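Local atomic coordinates of tRNA (guanine(26)-N(2))-dimethyltransferase (Pyrococcus horikoshii, PDB entry 2DUL), a protein that dimethylates the N2 amino group of guanine 26 in a number of tRNAs, with S-adenosyl-L-methionine as the methyl donor. Residues Y221-Y226 with L306-M311; Y322-I327 with K336-I341; Q348-T353 with Y368-E373. All blocks are in the same frame, centred on the assembly; numbering follows the deposited sequence.

Contact 1 of 3, residues Y221-Y226 with L306-M311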
loop_
_atom_site.group_PDB
_atom_site.type_symbol
_atom_site.label_atom_id
_atom_site.label_comp_id
_atom_site.label_asym_id
_atom_site.label_seq_id
_atom_site.Cartn_x
_atom_site.Cartn_y
_atom_site.Cartn_z
ATOM N N TYR A 221 1.553 -2.794 3.206
ATOM C CA TYR A 221 2.566 -2.593 4.222
ATOM C C TYR A 221 2.640 -1.153 4.702
ATOM O O TYR A 221 2.017 -0.259 4.132
ATOM C CB TYR A 221 3.928 -3.027 3.660
ATOM C CG TYR A 221 4.430 -2.181 2.507
ATOM C CD1 TYR A 221 5.189 -1.034 2.740
ATOM C CD2 TYR A 221 4.143 -2.521 1.184
ATOM C CE1 TYR A 221 5.652 -0.245 1.688
ATOM C CE2 TYR A 221 4.601 -1.734 0.118
ATOM C CZ TYR A 221 5.357 -0.598 0.383
ATOM O OH TYR A 221 5.816 0.186 -0.652
ATOM N N TYR A 222 3.408 -0.950 5.767
ATOM C CA TYR A 222 3.619 0.367 6.347
ATOM C C TYR A 222 5.107 0.679 6.228
ATOM O O TYR A 222 5.945 -0.206 6.402
ATOM C CB TYR A 222 3.228 0.376 7.825
ATOM C CG TYR A 222 3.669 1.627 8.545
ATOM C CD1 TYR A 222 2.934 2.806 8.448
ATOM C CD2 TYR A 222 4.860 1.649 9.273
ATOM C CE1 TYR A 222 3.372 3.979 9.053
ATOM C CE2 TYR A 222 5.310 2.818 9.880
ATOM C CZ TYR A 222 4.563 3.977 9.765
ATOM O OH TYR A 222 5.005 5.141 10.348
ATOM N N LYS A 223 5.433 1.933 5.935
ATOM C CA LYS A 223 6.828 2.336 5.816
ATOM C C LYS A 223 6.996 3.840 5.957
ATOM O O LYS A 223 6.410 4.617 5.206
ATOM C CB LYS A 223 7.405 1.895 4.468
ATOM C CG LYS A 223 8.907 2.146 4.313
ATOM C CD LYS A 223 9.713 1.223 5.215
ATOM C CE LYS A 223 11.207 1.305 4.918
ATOM N NZ LYS A 223 11.792 2.610 5.322
ATOM N N ASP A 224 7.802 4.234 6.936
ATOM C CA ASP A 224 8.105 5.636 7.186
ATOM C C ASP A 224 6.906 6.572 7.063
ATOM O O ASP A 224 6.889 7.480 6.234
ATOM C CB ASP A 224 9.215 6.101 6.241
ATOM C CG ASP A 224 9.926 7.345 6.744
ATOM O OD1 ASP A 224 10.699 7.949 5.971
ATOM O OD2 ASP A 224 9.714 7.715 7.918
ATOM N N HIS A 225 5.900 6.327 7.891
ATOM C CA HIS A 225 4.703 7.151 7.939
ATOM C C HIS A 225 3.795 7.190 6.717
ATOM O O HIS A 225 3.098 8.179 6.486
ATOM C CB HIS A 225 5.095 8.569 8.351
ATOM C CG HIS A 225 5.794 8.628 9.673
ATOM N ND1 HIS A 225 5.228 8.147 10.834
ATOM C CD2 HIS A 225 7.023 9.082 10.014
ATOM C CE1 HIS A 225 6.078 8.299 11.833
ATOM N NE2 HIS A 225 7.175 8.865 11.362
ATOM N N TYR A 226 3.810 6.128 5.920
ATOM C CA TYR A 226 2.908 6.060 4.786
ATOM C C TYR A 226 2.391 4.633 4.684
ATOM O O TYR A 226 3.102 3.679 4.995
ATOM C CB TYR A 226 3.578 6.545 3.486
ATOM C CG TYR A 226 4.542 5.612 2.787
ATOM C CD1 TYR A 226 4.090 4.462 2.139
ATOM C CD2 TYR A 226 5.901 5.924 2.704
ATOM C CE1 TYR A 226 4.965 3.648 1.417
ATOM C CE2 TYR A 226 6.788 5.117 1.986
ATOM C CZ TYR A 226 6.313 3.981 1.341
ATOM O OH TYR A 226 7.177 3.185 0.612
ATOM N N LEU A 306 15.311 -4.418 -1.141
ATOM C CA LEU A 306 15.528 -5.804 -0.754
ATOM C C LEU A 306 15.324 -6.011 0.739
ATOM O O LEU A 306 14.756 -7.016 1.158
ATOM C CB LEU A 306 16.939 -6.254 -1.143
ATOM C CG LEU A 306 17.244 -6.400 -2.634
ATOM C CD1 LEU A 306 18.709 -6.770 -2.820
ATOM C CD2 LEU A 306 16.338 -7.463 -3.242
ATOM N N LYS A 307 15.784 -5.054 1.540
ATOM C CA LYS A 307 15.648 -5.148 2.988
ATOM C C LYS A 307 14.178 -5.184 3.405
ATOM O O LYS A 307 13.790 -5.978 4.261
ATOM C CB LYS A 307 16.342 -3.966 3.670
ATOM C CG LYS A 307 16.360 -4.061 5.192
ATOM C CD LYS A 307 17.219 -2.971 5.822
ATOM C CE LYS A 307 16.611 -1.588 5.631
ATOM N NZ LYS A 307 15.356 -1.405 6.419
ATOM N N LEU A 308 13.363 -4.328 2.794
ATOM C CA LEU A 308 11.942 -4.281 3.121
ATOM C C LEU A 308 11.215 -5.523 2.623
ATOM O O LEU A 308 10.452 -6.144 3.363
ATOM C CB LEU A 308 11.298 -3.029 2.515
ATOM C CG LEU A 308 9.787 -2.887 2.719
ATOM C CD1 LEU A 308 9.468 -2.861 4.205
ATOM C CD2 LEU A 308 9.296 -1.614 2.042
ATOM N N LEU A 309 11.455 -5.884 1.367
ATOM C CA LEU A 309 10.812 -7.049 0.770
ATOM C C LEU A 309 11.191 -8.364 1.466
ATOM O O LEU A 309 10.367 -9.271 1.577
ATOM C CB LEU A 309 11.146 -7.119 -0.726
ATOM C CG LEU A 309 10.547 -6.007 -1.607
ATOM C CD1 LEU A 309 11.065 -6.123 -3.040
ATOM C CD2 LEU A 309 9.029 -6.102 -1.591
ATOM N N LYS A 310 12.430 -8.470 1.937
ATOM C CA LYS A 310 12.858 -9.689 2.618
ATOM C C LYS A 310 12.191 -9.787 3.982
ATOM O O LYS A 310 11.829 -10.877 4.428
ATOM C CB LYS A 310 14.383 -9.721 2.769
ATOM C CG LYS A 310 15.123 -9.950 1.458
ATOM C CD LYS A 310 16.634 -9.928 1.643
ATOM C CE LYS A 310 17.345 -10.196 0.321
ATOM N NZ LYS A 310 18.828 -10.121 0.453
ATOM N N MET A 311 12.030 -8.644 4.643
ATOM C CA MET A 311 11.383 -8.611 5.947
ATOM C C MET A 311 9.932 -9.071 5.792
ATOM O O MET A 311 9.460 -9.923 6.540
ATOM C CB MET A 311 11.422 -7.191 6.524
ATOM C CG MET A 311 10.552 -6.992 7.758
ATOM S SD MET A 311 10.989 -8.078 9.134
ATOM C CE MET A 311 12.105 -7.004 10.048
#

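Contact 2 of 3, residues Y322-I327 with K336-I341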
loop_
_atom_site.group_PDB
_atom_site.type_symbol
_atom_site.label_atom_id
_atom_site.label_comp_id
_atom_site.label_asym_id
_atom_site.label_seq_id
_atom_site.Cartn_x
_atom_site.Cartn_y
_atom_site.Cartn_z
ATOM N N TYR A 322 2.518 -8.852 19.027
ATOM C CA TYR A 322 2.755 -8.449 20.404
ATOM C C TYR A 322 4.033 -7.623 20.447
ATOM O O TYR A 322 5.083 -8.071 19.994
ATOM C CB TYR A 322 2.886 -9.681 21.311
ATOM C CG TYR A 322 1.640 -10.546 21.337
ATOM C CD1 TYR A 322 0.412 -10.019 21.736
ATOM C CD2 TYR A 322 1.681 -11.879 20.928
ATOM C CE1 TYR A 322 -0.748 -10.798 21.724
ATOM C CE2 TYR A 322 0.525 -12.665 20.913
ATOM C CZ TYR A 322 -0.683 -12.117 21.310
ATOM O OH TYR A 322 -1.831 -12.884 21.284
ATOM N N ASP A 323 3.932 -6.409 20.975
ATOM C CA ASP A 323 5.087 -5.522 21.074
ATOM C C ASP A 323 5.722 -5.741 22.446
ATOM O O ASP A 323 5.162 -5.348 23.464
ATOM C CB ASP A 323 4.642 -4.071 20.910
ATOM C CG ASP A 323 5.812 -3.114 20.770
ATOM O OD1 ASP A 323 6.542 -2.910 21.766
ATOM O OD2 ASP A 323 6.004 -2.578 19.655
ATOM N N THR A 324 6.887 -6.382 22.462
ATOM C CA THR A 324 7.585 -6.684 23.708
ATOM C C THR A 324 7.810 -5.461 24.593
ATOM O O THR A 324 7.666 -5.531 25.812
ATOM C CB THR A 324 8.951 -7.347 23.432
ATOM O OG1 THR A 324 8.766 -8.487 22.580
ATOM C CG2 THR A 324 9.582 -7.809 24.735
ATOM N N HIS A 325 8.161 -4.340 23.978
ATOM C CA HIS A 325 8.404 -3.123 24.739
ATOM C C HIS A 325 7.121 -2.572 25.362
ATOM O O HIS A 325 7.041 -2.391 26.577
ATOM C CB HIS A 325 9.050 -2.067 23.841
ATOM C CG HIS A 325 9.442 -0.821 24.569
ATOM N ND1 HIS A 325 8.532 0.148 24.932
ATOM C CD2 HIS A 325 10.641 -0.408 25.044
ATOM C CE1 HIS A 325 9.152 1.104 25.599
ATOM N NE2 HIS A 325 10.433 0.792 25.682
ATOM N N ALA A 326 6.114 -2.320 24.532
ATOM C CA ALA A 326 4.846 -1.781 25.017
ATOM C C ALA A 326 4.184 -2.677 26.064
ATOM O O ALA A 326 3.669 -2.187 27.068
ATOM C CB ALA A 326 3.893 -1.550 23.844
ATOM N N ILE A 327 4.192 -3.987 25.830
ATOM C CA ILE A 327 3.581 -4.914 26.774
ATOM C C ILE A 327 4.327 -4.871 28.101
ATOM O O ILE A 327 3.719 -4.965 29.167
ATOM C CB ILE A 327 3.562 -6.356 26.220
ATOM C CG1 ILE A 327 2.600 -6.431 25.028
ATOM C CG2 ILE A 327 3.132 -7.332 27.310
ATOM C CD1 ILE A 327 2.476 -7.811 24.396
ATOM N N LYS A 336 12.657 -10.061 28.029
ATOM C CA LYS A 336 13.861 -10.551 27.372
ATOM C C LYS A 336 13.980 -9.819 26.042
ATOM O O LYS A 336 13.109 -9.022 25.689
ATOM C CB LYS A 336 13.750 -12.056 27.129
ATOM C CG LYS A 336 13.518 -12.868 28.393
ATOM C CD LYS A 336 13.252 -14.333 28.079
ATOM C CE LYS A 336 12.983 -15.126 29.351
ATOM N NZ LYS A 336 12.584 -16.533 29.060
ATOM N N LYS A 337 15.051 -10.086 25.303
ATOM C CA LYS A 337 15.250 -9.435 24.013
ATOM C C LYS A 337 14.423 -10.112 22.918
ATOM O O LYS A 337 14.113 -11.301 23.003
ATOM C CB LYS A 337 16.726 -9.467 23.619
ATOM C CG LYS A 337 16.991 -8.725 22.327
ATOM C CD LYS A 337 18.301 -9.122 21.677
ATOM C CE LYS A 337 18.424 -8.435 20.325
ATOM N NZ LYS A 337 17.172 -8.610 19.527
ATOM N N VAL A 338 14.082 -9.349 21.883
ATOM C CA VAL A 338 13.285 -9.861 20.770
ATOM C C VAL A 338 13.842 -11.145 20.153
ATOM O O VAL A 338 13.111 -12.118 19.968
ATOM C CB VAL A 338 13.146 -8.800 19.654
ATOM C CG1 VAL A 338 12.478 -9.410 18.429
ATOM C CG2 VAL A 338 12.334 -7.620 20.163
ATOM N N GLU A 339 15.131 -11.147 19.828
ATOM C CA GLU A 339 15.746 -12.328 19.228
ATOM C C GLU A 339 15.606 -13.550 20.130
ATOM O O GLU A 339 15.347 -14.656 19.656
ATOM C CB GLU A 339 17.230 -12.084 18.944
ATOM C CG GLU A 339 17.883 -13.215 18.159
ATOM C CD GLU A 339 19.395 -13.093 18.077
ATOM O OE1 GLU A 339 19.891 -12.026 17.653
ATOM O OE2 GLU A 339 20.089 -14.070 18.434
ATOM N N GLU A 340 15.780 -13.345 21.433
ATOM C CA GLU A 340 15.679 -14.431 22.406
ATOM C C GLU A 340 14.254 -14.976 22.490
ATOM O O GLU A 340 14.040 -16.187 22.593
ATOM C CB GLU A 340 16.116 -13.936 23.790
ATOM C CG GLU A 340 17.571 -13.493 23.856
ATOM C CD GLU A 340 17.924 -12.783 25.156
ATOM O OE1 GLU A 340 19.125 -12.510 25.367
ATOM O OE2 GLU A 340 17.012 -12.488 25.963
ATOM N N ILE A 341 13.283 -14.072 22.444
ATOM C CA ILE A 341 11.882 -14.455 22.528
ATOM C C ILE A 341 11.455 -15.268 21.313
ATOM O O ILE A 341 10.764 -16.280 21.448
ATOM C CB ILE A 341 10.986 -13.206 22.658
ATOM C CG1 ILE A 341 11.350 -12.449 23.939
ATOM C CG2 ILE A 341 9.522 -13.613 22.689
ATOM C CD1 ILE A 341 10.731 -11.068 24.045
#

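Contact 3 of 3, residues Q348-T353 with Y368-E373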
loop_
_atom_site.group_PDB
_atom_site.type_symbol
_atom_site.label_atom_id
_atom_site.label_comp_id
_atom_site.label_asym_id
_atom_site.label_seq_id
_atom_site.Cartn_x
_atom_site.Cartn_y
_atom_site.Cartn_z
ATOM N N GLN A 348 9.371 -23.867 21.393
ATOM C CA GLN A 348 8.159 -24.409 21.997
ATOM C C GLN A 348 7.185 -24.898 20.932
ATOM O O GLN A 348 6.080 -25.337 21.247
ATOM C CB GLN A 348 7.475 -23.353 22.867
ATOM C CG GLN A 348 8.239 -22.990 24.127
ATOM C CD GLN A 348 7.558 -21.892 24.915
ATOM O OE1 GLN A 348 6.422 -22.050 25.372
ATOM N NE2 GLN A 348 8.246 -20.767 25.076
ATOM N N GLY A 349 7.589 -24.801 19.670
ATOM C CA GLY A 349 6.735 -25.257 18.588
ATOM C C GLY A 349 5.809 -24.230 17.959
ATOM O O GLY A 349 4.888 -24.600 17.226
ATOM N N TYR A 350 6.034 -22.948 18.235
ATOM C CA TYR A 350 5.192 -21.900 17.659
ATOM C C TYR A 350 5.897 -21.132 16.552
ATOM O O TYR A 350 7.122 -21.025 16.531
ATOM C CB TYR A 350 4.755 -20.885 18.723
ATOM C CG TYR A 350 3.883 -21.452 19.811
ATOM C CD1 TYR A 350 4.436 -21.936 20.996
ATOM C CD2 TYR A 350 2.500 -21.542 19.641
ATOM C CE1 TYR A 350 3.635 -22.500 21.981
ATOM C CE2 TYR A 350 1.692 -22.104 20.617
ATOM C CZ TYR A 350 2.264 -22.585 21.785
ATOM O OH TYR A 350 1.469 -23.170 22.742
ATOM N N GLU A 351 5.110 -20.596 15.628
ATOM C CA GLU A 351 5.660 -19.789 14.550
ATOM C C GLU A 351 5.873 -18.412 15.166
ATOM O O GLU A 351 5.028 -17.932 15.922
ATOM C CB GLU A 351 4.660 -19.690 13.407
ATOM C CG GLU A 351 4.413 -21.001 12.682
ATOM C CD GLU A 351 3.099 -20.993 11.932
ATOM O OE1 GLU A 351 2.042 -21.073 12.594
ATOM O OE2 GLU A 351 3.121 -20.895 10.687
ATOM N N ALA A 352 7.002 -17.786 14.858
ATOM C CA ALA A 352 7.302 -16.465 15.393
ATOM C C ALA A 352 8.317 -15.765 14.510
ATOM O O ALA A 352 9.346 -16.343 14.161
ATOM C CB ALA A 352 7.842 -16.589 16.810
ATOM N N THR A 353 8.023 -14.520 14.147
ATOM C CA THR A 353 8.921 -13.738 13.305
ATOM C C THR A 353 8.870 -12.277 13.720
ATOM O O THR A 353 8.001 -11.864 14.491
ATOM C CB THR A 353 8.506 -13.775 11.814
ATOM O OG1 THR A 353 7.290 -13.027 11.645
ATOM C CG2 THR A 353 8.288 -15.203 11.341
ATOM N N TYR A 368 -1.624 -15.238 23.774
ATOM C CA TYR A 368 -1.093 -14.132 24.564
ATOM C C TYR A 368 -0.411 -14.589 25.859
ATOM O O TYR A 368 0.698 -14.157 26.174
ATOM C CB TYR A 368 -2.222 -13.158 24.911
ATOM C CG TYR A 368 -1.810 -12.069 25.879
ATOM C CD1 TYR A 368 -1.082 -10.959 25.450
ATOM C CD2 TYR A 368 -2.138 -12.161 27.232
ATOM C CE1 TYR A 368 -0.689 -9.957 26.350
ATOM C CE2 TYR A 368 -1.753 -11.174 28.141
ATOM C CZ TYR A 368 -1.030 -10.078 27.697
ATOM O OH TYR A 368 -0.641 -9.118 28.603
ATOM N N GLU A 369 -1.075 -15.455 26.618
ATOM C CA GLU A 369 -0.512 -15.927 27.878
ATOM C C GLU A 369 0.804 -16.666 27.702
ATOM O O GLU A 369 1.693 -16.563 28.547
ATOM C CB GLU A 369 -1.511 -16.818 28.615
ATOM C CG GLU A 369 -2.791 -16.113 29.040
ATOM C CD GLU A 369 -2.550 -14.883 29.913
ATOM O OE1 GLU A 369 -1.532 -14.832 30.639
ATOM O OE2 GLU A 369 -3.404 -13.973 29.886
ATOM N N VAL A 370 0.936 -17.417 26.615
ATOM C CA VAL A 370 2.182 -18.136 26.367
ATOM C C VAL A 370 3.273 -17.118 26.036
ATOM O O VAL A 370 4.418 -17.270 26.451
ATOM C CB VAL A 370 2.044 -19.124 25.196
ATOM C CG1 VAL A 370 3.416 -19.655 24.798
ATOM C CG2 VAL A 370 1.135 -20.276 25.600
ATOM N N PHE A 371 2.911 -16.081 25.287
ATOM C CA PHE A 371 3.875 -15.045 24.925
ATOM C C PHE A 371 4.411 -14.362 26.182
ATOM O O PHE A 371 5.618 -14.187 26.334
ATOM C CB PHE A 371 3.222 -13.991 24.022
ATOM C CG PHE A 371 4.180 -12.935 23.533
ATOM C CD1 PHE A 371 5.035 -13.194 22.466
ATOM C CD2 PHE A 371 4.234 -11.686 24.151
ATOM C CE1 PHE A 371 5.935 -12.224 22.015
ATOM C CE2 PHE A 371 5.130 -10.704 23.710
ATOM C CZ PHE A 371 5.981 -10.973 22.641
ATOM N N ILE A 372 3.503 -13.983 27.077
ATOM C CA ILE A 372 3.871 -13.304 28.318
ATOM C C ILE A 372 4.801 -14.149 29.179
ATOM O O ILE A 372 5.791 -13.648 29.723
ATOM C CB ILE A 372 2.617 -12.938 29.147
ATOM C CG1 ILE A 372 1.728 -11.984 28.349
ATOM C CG2 ILE A 372 3.028 -12.301 30.471
ATOM C CD1 ILE A 372 2.436 -10.741 27.865
ATOM N N GLU A 373 4.483 -15.430 29.308
ATOM C CA GLU A 373 5.312 -16.319 30.105
ATOM C C GLU A 373 6.691 -16.427 29.470
ATOM O O GLU A 373 7.691 -16.582 30.164
ATOM C CB GLU A 373 4.668 -17.706 30.207
ATOM C CG GLU A 373 5.424 -18.665 31.125
ATOM C CD GLU A 373 4.669 -19.963 31.374
ATOM O OE1 GLU A 373 4.483 -20.741 30.413
ATOM O OE2 GLU A 373 4.259 -20.201 32.534
#

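Contact 1 of 3, residues Y221-Y226 with L306-M311
Leu-308 joins helix 302-314 to the edge strand of the large mixed sheet by apolar contact, one methyl branch for each of two residues, Tyr-221 and Lys-223. CD2 of Leu-308 lies 3.9 Å from CE1 of the Tyr-221 ring, approaching it obliquely, and the two side chains cross at about a right angle. The other branch, CD1 of Leu-308, is 4.2 Å from CD of Lys-223, so a lysine contributes its aliphatic stem rather than its charge. With CG opposite the backbone N (chi1 177°), the leucine fork is carried away from the helix toward the strand segment, and its two methyls then diverge to the two residues.

Within the strand segment, packing continues around the rings. CB of Lys-223 rests 3.9 Å above the plane of the Tyr-226 ring, toward its rim, and also lies at the edge of the Tyr-221 ring, as does OH of Tyr-226. Ile-38 of helix 33-46 touches both Tyr-221 and Leu-309. The side chain of Tyr-221 is about 8 Å from that of Arg-61, a residue predicted to bind S-adenosyl-L-methionine.

Charge stays at the margin. NZ of Lys-223 and NZ of Lys-307 are 5.5 Å apart, like charges that would be expected to repel mildly. The contact therefore rests on shape and buried hydrocarbon, with no hydrogen bond between the segments to fix its direction.

Contact 2 of 3, residues Y322-I327 with K336-I341
Thr-324 and Ile-341 make a buried van der Waals contact between the first turns of two successive helices, 324-331 and 338-347, in the C-terminal part of the chain. Their side chains reach toward each other tip to tip. CG2 of Thr-324 comes within 3.5 Å of CD1 of Ile-341, and CD1 of Ile-341 is also 3.6 Å from OG1 of Thr-324, so it sits against both branches of the threonine fork. The methyl branch is turned opposite the backbone N of Thr-324, where its CG2 also meets the carbonyl O of Lys-336 at 3.8 Å. Burial has a price, for OG1 of Thr-324 finds no hydrogen-bonding partner in the model.

Each helix start is held by a carboxylate. The N-cap residue Asp-323 accepts a nearly straight bond (176°) from N of Ala-326, 2.9 Å from its OD1. At the second helix, N of Lys-337 lies 3.2 Å from OE2 of Glu-340 and donates to it from above the carboxylate plane.

Phe-371 of helix 368-375 touches both Thr-324 and Ile-341, and Ile-362 of strand 361-364 packs on these two and on Val-338. The two helix starts thus pack against both helix 368-375 and the middle strand of the small antiparallel sheet.

Contact 3 of 3, residues Q348-T353 with Y368-E373
Val-370, in the first turn of helix 368-375, meets Gln-348 and Tyr-350 through its two methyl groups. From CB, which is directed toward the 348-353 segment, the side chain forks at once. CG1 of Val-370 takes the position opposite the backbone N (chi1 169°) and faces two different surfaces: OE1 of Gln-348 at 3.9 Å, and CE1 of the Tyr-350 ring at 4.0 Å, the latter reached at a slant. CG2 of Val-370, beside the backbone N, ends 4.1 Å from OH of Tyr-350. The valine fork therefore follows the ring from CE1 to its hydroxyl, while the glutamine chain, extended beyond CG, slides past Val-370 in the opposite direction.

The polar end of Gln-348 has its main partner farther along the same helix, where NE2 is hydrogen-bonded to OG1 of Thr-374. That bond is consistent with the amide lying beside Val-370. Gly-349, between the two contacting residues, closes helix 338-347 with a Schellman motif; its positive phi of 92° turns the chain toward strand 352-355. Tyr-350 also packs on Ser-365, Ala-366 and Pro-367, the residues that lead into helix 368-375.

No hydrogen bond links the two segments themselves. At this surface contact one branched aliphatic side chain packs on a ring and an amide; the contact is non-directional in itself, and the hydrogen bond from NE2 of Gln-348 to Thr-374 is a nearby directional link to the same helix.

How the contacts relate
From the turn between strands 213-223 and 226-235 of the large mixed sheet, the chain runs on to helix 302-314, which packs back on the outermost strand, so contact 1 closes a loop with 79 residues between its segments. Contact 2 then closes a short helix-to-helix connection of eight residues, and contact 3 a connection of 14 that includes strand 361-364. The three follow in series, none nested or crossed. Contacts 2 and 3 lie about 11 Å apart between centres and touch: Phe-371 packs on Tyr-322, and Ile-372 on Ile-327. Both reach the small antiparallel sheet, whereas contact 1, about 20 Å from contact 2 between centres, belongs to the large one.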